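PDB 2VOZ: iron uptake protein A2 from Synechocystis sp., which binds ferric iron in the periplasm, probably as the substrate-binding subunit of an ABC transporter that imports it. Local coordinates for residues R42-N45 and T46-A49; E61-A64 and E65-I68; Y134-R137 and D138-N141. All coordinates share one frame; numbering follows the deposited sequence.

Contact 1: R42-N45 and T46-A49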
loop_
_atom_site.group_PDB
_atom_site.type_symbol
_atom_site.label_atom_id
_atom_site.label_comp_id
_atom_site.label_asym_id
_atom_site.label_seq_id
_atom_site.Cartn_x
_atom_site.Cartn_y
_atom_site.Cartn_z
ATOM N N ARG B 42 -1.450 1.247 16.575
ATOM C CA ARG B 42 -2.619 1.377 15.714
ATOM C C ARG B 42 -2.313 2.255 14.513
ATOM O O ARG B 42 -1.875 3.407 14.654
ATOM C CB ARG B 42 -3.780 2.010 16.498
ATOM C CG ARG B 42 -4.942 2.430 15.587
ATOM C CD ARG B 42 -5.360 3.864 15.821
ATOM N NE ARG B 42 -6.093 4.402 14.676
ATOM C CZ ARG B 42 -7.418 4.339 14.543
ATOM N NH1 ARG B 42 -8.160 3.736 15.484
ATOM N NH2 ARG B 42 -8.001 4.884 13.478
ATOM N N HIS B 43 -2.597 1.758 13.323
ATOM C CA HIS B 43 -2.577 2.689 12.204
ATOM C C HIS B 43 -3.473 2.203 11.111
ATOM O O HIS B 43 -3.412 1.068 10.700
ATOM C CB HIS B 43 -1.183 2.844 11.631
ATOM C CG HIS B 43 -1.101 3.873 10.539
ATOM N ND1 HIS B 43 -1.261 3.555 9.207
ATOM C CD2 HIS B 43 -0.896 5.209 10.588
ATOM C CE1 HIS B 43 -1.140 4.655 8.483
ATOM N NE2 HIS B 43 -0.917 5.671 9.297
ATOM N N TYR B 44 -4.331 3.096 10.684
ATOM C CA TYR B 44 -5.090 2.853 9.513
ATOM C C TYR B 44 -4.651 3.951 8.572
ATOM O O TYR B 44 -4.579 5.133 8.980
ATOM C CB TYR B 44 -6.552 2.811 9.910
ATOM C CG TYR B 44 -6.749 1.603 10.828
ATOM C CD1 TYR B 44 -6.993 0.334 10.300
ATOM C CD2 TYR B 44 -6.608 1.716 12.211
ATOM C CE1 TYR B 44 -7.135 -0.790 11.139
ATOM C CE2 TYR B 44 -6.751 0.614 13.034
ATOM C CZ TYR B 44 -7.023 -0.624 12.497
ATOM O OH TYR B 44 -7.159 -1.706 13.347
ATOM N N ASN B 45 -4.204 3.526 7.378
ATOM C CA ASN B 45 -3.915 4.429 6.238
ATOM C C ASN B 45 -4.808 5.615 6.366
ATOM O O ASN B 45 -4.468 6.795 6.132
ATOM C CB ASN B 45 -4.252 3.715 4.918
ATOM C CG ASN B 45 -3.057 3.062 4.321
ATOM O OD1 ASN B 45 -1.929 3.211 4.835
ATOM N ND2 ASN B 45 -3.265 2.323 3.218
ATOM N N THR B 46 -5.996 5.297 6.817
ATOM C CA THR B 46 -6.956 6.353 6.945
ATOM C C THR B 46 -6.618 7.470 7.941
ATOM O O THR B 46 -7.154 8.526 7.769
ATOM C CB THR B 46 -8.425 5.783 7.084
ATOM O OG1 THR B 46 -8.551 4.951 8.232
ATOM C CG2 THR B 46 -8.863 5.009 5.821
ATOM N N ASP B 47 -5.685 7.279 8.909
ATOM C CA ASP B 47 -5.265 8.286 9.948
ATOM C C ASP B 47 -4.277 9.406 9.523
ATOM O O ASP B 47 -4.130 10.441 10.198
ATOM C CB ASP B 47 -4.501 7.569 11.086
ATOM C CG ASP B 47 -5.344 6.621 11.882
ATOM O OD1 ASP B 47 -6.577 6.720 11.837
ATOM O OD2 ASP B 47 -4.743 5.769 12.591
ATOM N N ASP B 48 -3.562 9.216 8.428
ATOM C CA ASP B 48 -2.542 10.249 8.103
ATOM C C ASP B 48 -3.087 11.670 7.904
ATOM O O ASP B 48 -2.424 12.622 8.280
ATOM C CB ASP B 48 -1.705 9.850 6.914
ATOM C CG ASP B 48 -1.168 8.444 7.044
ATOM O OD1 ASP B 48 -0.661 8.074 8.148
ATOM O OD2 ASP B 48 -1.285 7.729 6.028
ATOM N N ALA B 49 -4.275 11.807 7.321
ATOM C CA ALA B 49 -4.834 13.139 7.164
ATOM C C ALA B 49 -5.293 13.677 8.535
ATOM O O ALA B 49 -5.260 14.879 8.783
ATOM C CB ALA B 49 -5.991 13.144 6.161
HETATM O O HOH W 1 -2.115 5.795 13.553
#
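Arg42, His43 and Tyr44 meet Thr46, Asp47 and Asp48 where the loop after strand 35-40 turns into helix 48-54. Thr46 comes first. Its OG1 sits 3.4 Å from Tyr44 CB, a plain packing contact beside the root of the tyrosine.

Asp47 follows and carries the salt bridge. Arg42 grips its carboxylate side-on with two nitrogens. Arg42 NE donates to Asp47 OD2 over 2.8 Å, almost straight at 174°. Arg42 NH2 donates to Asp47 OD1, also over 2.8 Å. Both oxygens use their syn lone pairs, and the two flat groups are nearly coplanar. Tyr44 CD2 lies over the centre of one guanidinium face. Asp47 OD2 also accepts a hydrogen bond from a water that bridges to Arg42 O, and a weak one from Tyr44 N. A lysine in place of Arg42 would probably lose the two-pronged grip and leave the Asp47 carboxylate freer to turn.

Asp48 faces the iron ligand His43. His43 NE2 donates to Asp48 OD1 over 2.7 Å. The acceptor lies in the imidazole plane, but the nitrogen meets OD1 on its syn side, 29° out of the carboxylate plane. With CG anti to the backbone N (chi1 -176°), the ring swings toward the start of the helix to make this bond.

His43 and Tyr44 both bind iron in this protein. In this apo structure Asp48 holds NE2 as a donor, so iron binding at that nitrogen would probably require this bond to break.

Contact 2: E61-A64 and E65-I68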
loop_
_atom_site.group_PDB
_atom_site.type_symbol
_atom_site.label_atom_id
_atom_site.label_comp_id
_atom_site.label_asym_id
_atom_site.label_seq_id
_atom_site.Cartn_x
_atom_site.Cartn_y
_atom_site.Cartn_z
ATOM N N GLU B 61 5.805 2.915 14.555
ATOM C CA GLU B 61 4.796 1.854 14.605
ATOM C C GLU B 61 5.407 0.491 14.878
ATOM O O GLU B 61 6.457 0.138 14.318
ATOM C CB GLU B 61 4.057 1.785 13.269
ATOM C CG GLU B 61 3.294 3.015 12.893
ATOM C CD GLU B 61 2.639 2.813 11.548
ATOM O OE1 GLU B 61 1.676 2.009 11.475
ATOM O OE2 GLU B 61 3.125 3.414 10.558
ATOM N N ALA B 62 4.756 -0.278 15.745
ATOM C CA ALA B 62 5.154 -1.650 16.030
ATOM C C ALA B 62 4.044 -2.225 16.885
ATOM O O ALA B 62 3.168 -1.469 17.338
ATOM C CB ALA B 62 6.501 -1.712 16.776
ATOM N N SER B 63 4.097 -3.538 17.143
ATOM C CA SER B 63 3.106 -4.135 18.033
ATOM C C SER B 63 3.193 -3.496 19.420
ATOM O O SER B 63 4.251 -2.973 19.836
ATOM C CB SER B 63 3.277 -5.648 18.130
ATOM O OG SER B 63 4.481 -5.972 18.813
ATOM N N ALA B 64 2.088 -3.559 20.161
ATOM C CA ALA B 64 2.063 -2.929 21.492
ATOM C C ALA B 64 3.235 -3.339 22.393
ATOM O O ALA B 64 3.911 -2.477 22.947
ATOM C CB ALA B 64 0.725 -3.224 22.161
ATOM N N GLU B 65 3.477 -4.646 22.548
ATOM C CA GLU B 65 4.534 -5.096 23.420
ATOM C C GLU B 65 5.871 -4.583 22.925
ATOM O O GLU B 65 6.717 -4.224 23.719
ATOM C CB GLU B 65 4.581 -6.636 23.490
ATOM C CG GLU B 65 5.424 -7.152 24.599
ATOM C CD GLU B 65 4.873 -6.751 25.953
ATOM O OE1 GLU B 65 3.634 -6.888 26.171
ATOM O OE2 GLU B 65 5.685 -6.272 26.769
ATOM N N GLU B 66 6.082 -4.598 21.608
ATOM C CA GLU B 66 7.361 -4.096 21.073
ATOM C C GLU B 66 7.594 -2.616 21.375
ATOM O O GLU B 66 8.728 -2.220 21.677
ATOM C CB GLU B 66 7.476 -4.315 19.562
ATOM C CG GLU B 66 7.582 -5.805 19.145
ATOM C CD GLU B 66 7.585 -5.913 17.619
ATOM O OE1 GLU B 66 8.678 -5.740 17.031
ATOM O OE2 GLU B 66 6.489 -6.137 17.034
ATOM N N LEU B 67 6.551 -1.809 21.241
ATOM C CA LEU B 67 6.680 -0.380 21.531
ATOM C C LEU B 67 6.997 -0.187 22.999
ATOM O O LEU B 67 7.842 0.646 23.358
ATOM C CB LEU B 67 5.383 0.334 21.176
ATOM C CG LEU B 67 5.091 0.480 19.691
ATOM C CD1 LEU B 67 3.689 1.092 19.559
ATOM C CD2 LEU B 67 6.149 1.370 19.010
ATOM N N ILE B 68 6.337 -0.943 23.871
ATOM C CA ILE B 68 6.617 -0.793 25.293
ATOM C C ILE B 68 8.103 -1.095 25.546
ATOM O O ILE B 68 8.809 -0.371 26.249
ATOM C CB ILE B 68 5.692 -1.721 26.153
ATOM C CG1 ILE B 68 4.232 -1.220 26.028
ATOM C CG2 ILE B 68 6.191 -1.763 27.613
ATOM C CD1 ILE B 68 3.154 -2.199 26.604
HETATM O O HOH W 2 5.673 -4.779 14.917
#
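Ser63 is the N-cap of helix 64-74, and its hydroxyl meets the carboxylate of Glu66 three residues on. The helix follows strand 56-61 and leads to strand 82-86, so this is the first corner of a beta-alpha-beta crossover. Serine and glutamate are spaced as in a capping box, but here the carboxylate reaches the serine N-H through a water.

Glu66 can be followed outward. Its CB lies 3.5 Å from both Ser63 O and Ser63 OG. CG is anti to the carbonyl carbon (chi1 -68°), which sends the chain back along the serine. Glu66 CG comes to 3.1 Å from Ser63 OG, so the hydroxyl lies alongside the glutamate chain as well as at its tip. Glu66 CD is 3.3 Å from Ser63 OG. At the tip, Glu66 OE2 accepts a hydrogen bond from Ser63 OG over 2.7 Å on its anti lone pair, the side away from OE1. OE2 also accepts a hydrogen bond from a water that accepts from Ser63 N. Hydroxyl and water together tie the carboxylate to the cap. The other oxygen, OE1, forms a salt bridge with Arg210 of the third subunit, and Asn204 of that subunit donates to OE2. The cap is therefore also part of a subunit interface.

Leu67 packs on Ala62, the residue before the N-cap, with Leu67 CD2 3.8 Å from Ala62 CB. The regular helix bonds begin here, Leu67 N to Ser63 O and Ile68 N to Ala64 O. Ala62 O is buried without a polar partner in the model, and Leu67 CD1 lies 3.4 Å from it.

Contact 3: Y134-R137 and D138-N141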
loop_
_atom_site.group_PDB
_atom_site.type_symbol
_atom_site.label_atom_id
_atom_site.label_comp_id
_atom_site.label_asym_id
_atom_site.label_seq_id
_atom_site.Cartn_x
_atom_site.Cartn_y
_atom_site.Cartn_z
ATOM N N TYR B 134 -21.566 -13.745 19.143
ATOM C CA TYR B 134 -21.984 -14.080 17.791
ATOM C C TYR B 134 -22.686 -15.417 17.864
ATOM O O TYR B 134 -22.303 -16.292 18.644
ATOM C CB TYR B 134 -20.777 -14.153 16.855
ATOM C CG TYR B 134 -20.199 -12.775 16.678
ATOM C CD1 TYR B 134 -19.084 -12.371 17.398
ATOM C CD2 TYR B 134 -20.832 -11.847 15.865
ATOM C CE1 TYR B 134 -18.546 -11.087 17.252
ATOM C CE2 TYR B 134 -20.319 -10.565 15.712
ATOM C CZ TYR B 134 -19.178 -10.195 16.414
ATOM O OH TYR B 134 -18.688 -8.922 16.237
ATOM N N TYR B 135 -23.717 -15.592 17.059
ATOM C CA TYR B 135 -24.458 -16.861 17.150
ATOM C C TYR B 135 -24.938 -17.331 15.806
ATOM O O TYR B 135 -25.209 -16.525 14.906
ATOM C CB TYR B 135 -25.636 -16.754 18.136
ATOM C CG TYR B 135 -26.753 -15.818 17.680
ATOM C CD1 TYR B 135 -26.743 -14.453 18.044
ATOM C CD2 TYR B 135 -27.810 -16.305 16.857
ATOM C CE1 TYR B 135 -27.763 -13.576 17.644
ATOM C CE2 TYR B 135 -28.843 -15.440 16.478
ATOM C CZ TYR B 135 -28.801 -14.091 16.851
ATOM O OH TYR B 135 -29.805 -13.237 16.407
ATOM N N SER B 136 -25.053 -18.651 15.689
ATOM C CA SER B 136 -25.565 -19.295 14.495
ATOM C C SER B 136 -27.048 -18.951 14.338
ATOM O O SER B 136 -27.856 -19.296 15.187
ATOM C CB SER B 136 -25.454 -20.825 14.666
ATOM O OG SER B 136 -26.072 -21.499 13.582
ATOM N N ARG B 137 -27.400 -18.342 13.227
ATOM C CA ARG B 137 -28.797 -17.967 12.978
ATOM C C ARG B 137 -29.672 -19.225 12.899
ATOM O O ARG B 137 -30.786 -19.226 13.411
ATOM C CB ARG B 137 -28.883 -17.161 11.706
ATOM C CG ARG B 137 -28.317 -15.791 11.904
ATOM C CD ARG B 137 -28.402 -14.894 10.654
ATOM N NE ARG B 137 -29.769 -14.750 10.160
ATOM C CZ ARG B 137 -30.713 -13.980 10.705
ATOM N NH1 ARG B 137 -30.473 -13.275 11.816
ATOM N NH2 ARG B 137 -31.925 -13.928 10.141
ATOM N N ASP B 138 -29.131 -20.300 12.320
ATOM C CA ASP B 138 -29.897 -21.521 12.137
ATOM C C ASP B 138 -29.997 -22.340 13.422
ATOM O O ASP B 138 -31.023 -23.005 13.663
ATOM C CB ASP B 138 -29.279 -22.364 11.022
ATOM C CG ASP B 138 -29.503 -21.768 9.640
ATOM O OD1 ASP B 138 -28.923 -22.304 8.679
ATOM O OD2 ASP B 138 -30.244 -20.767 9.496
ATOM N N ARG B 139 -28.962 -22.283 14.267
ATOM C CA ARG B 139 -28.903 -23.214 15.407
ATOM C C ARG B 139 -29.103 -22.631 16.791
ATOM O O ARG B 139 -29.194 -23.378 17.776
ATOM C CB ARG B 139 -27.589 -24.003 15.376
ATOM C CG ARG B 139 -27.323 -24.733 14.055
ATOM C CD ARG B 139 -26.110 -25.614 14.145
ATOM N NE ARG B 139 -24.899 -24.807 14.414
ATOM C CZ ARG B 139 -24.201 -24.152 13.488
ATOM N NH1 ARG B 139 -23.107 -23.460 13.856
ATOM N NH2 ARG B 139 -24.514 -24.227 12.166
ATOM N N VAL B 140 -29.125 -21.311 16.872
ATOM C CA VAL B 140 -29.330 -20.614 18.126
ATOM C C VAL B 140 -30.447 -19.640 18.015
ATOM O O VAL B 140 -30.508 -18.855 17.068
ATOM C CB VAL B 140 -28.056 -19.836 18.564
ATOM C CG1 VAL B 140 -28.345 -19.027 19.831
ATOM C CG2 VAL B 140 -26.892 -20.802 18.752
ATOM N N ASN B 141 -31.307 -19.661 19.037
ATOM C CA ASN B 141 -32.373 -18.726 19.188
ATOM C C ASN B 141 -31.832 -17.635 20.124
ATOM O O ASN B 141 -31.455 -17.970 21.252
ATOM C CB ASN B 141 -33.538 -19.474 19.841
ATOM C CG ASN B 141 -34.748 -18.587 20.071
ATOM O OD1 ASN B 141 -34.636 -17.379 20.141
ATOM N ND2 ASN B 141 -35.922 -19.211 20.199
HETATM O O HOH W 3 -31.874 -17.430 15.161
#
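Ser136 and Val140 close a tight turn, an ST motif, at the end of strand 124-136. Arg137, Asp138 and Arg139 between them have roughly helical backbone angles. Val140 N donates to Ser136 O over 2.9 Å, approaching 22° out of the carbonyl plane. Arg139 N makes a weak bond to the same oxygen. Arg139 N also donates to the serine hydroxyl oxygen, Ser136 OG, over 3.1 Å. Main-chain and side-chain oxygens of one serine thus both accept from the turn, as the motif requires.

Ser136 OG is placed anti to its backbone nitrogen (chi1 174°), and this points it at the Arg139 amide. Val140 folds back over the strand end. Its CG1 touches Tyr135 CB at 3.9 Å, and its CB packs near Tyr135 CD2. Leu145 touches both of these side chains. A water lies 2.7 Å from Val140 O and near Arg137 O as well, across the mouth of the turn.

Arg139 anchors the turn within its own chain, to the end of helix 205-213 and the loop between it and strand 219-223. Its NE forms a salt bridge with Asp218, and its NH1 bonds to the carbonyls of Ile212 and Gly217. Arg137 leans the other way, with NH1 on Ser246 of strand 245-248. The guanidinium of Arg139 lies flat against the serine: Ser136 OG sits over the centre of one face, 3.2 Å from Arg139 CZ.

Overall arrangement
The contacts come in series along the chain. Contacts 1 and 2 are neighbours, with centres 16 Å apart, and they touch where His43 CB meets Glu61 OE1. Both follow parallel strands of one sheet, 35-40 and 56-61, at the starts of helices 48-54 and 64-74. Contact 3 is remote: its centre is about 35 Å from that of contact 1 and 37 Å from that of contact 2. It ends strand 124-136, which pairs with 219-223 and 245-248. This fits the two-lobed fold of periplasmic binding proteins. Contact 1 supplies iron ligands, contact 2 borders them through Glu61, and contact 3 lies away from the site.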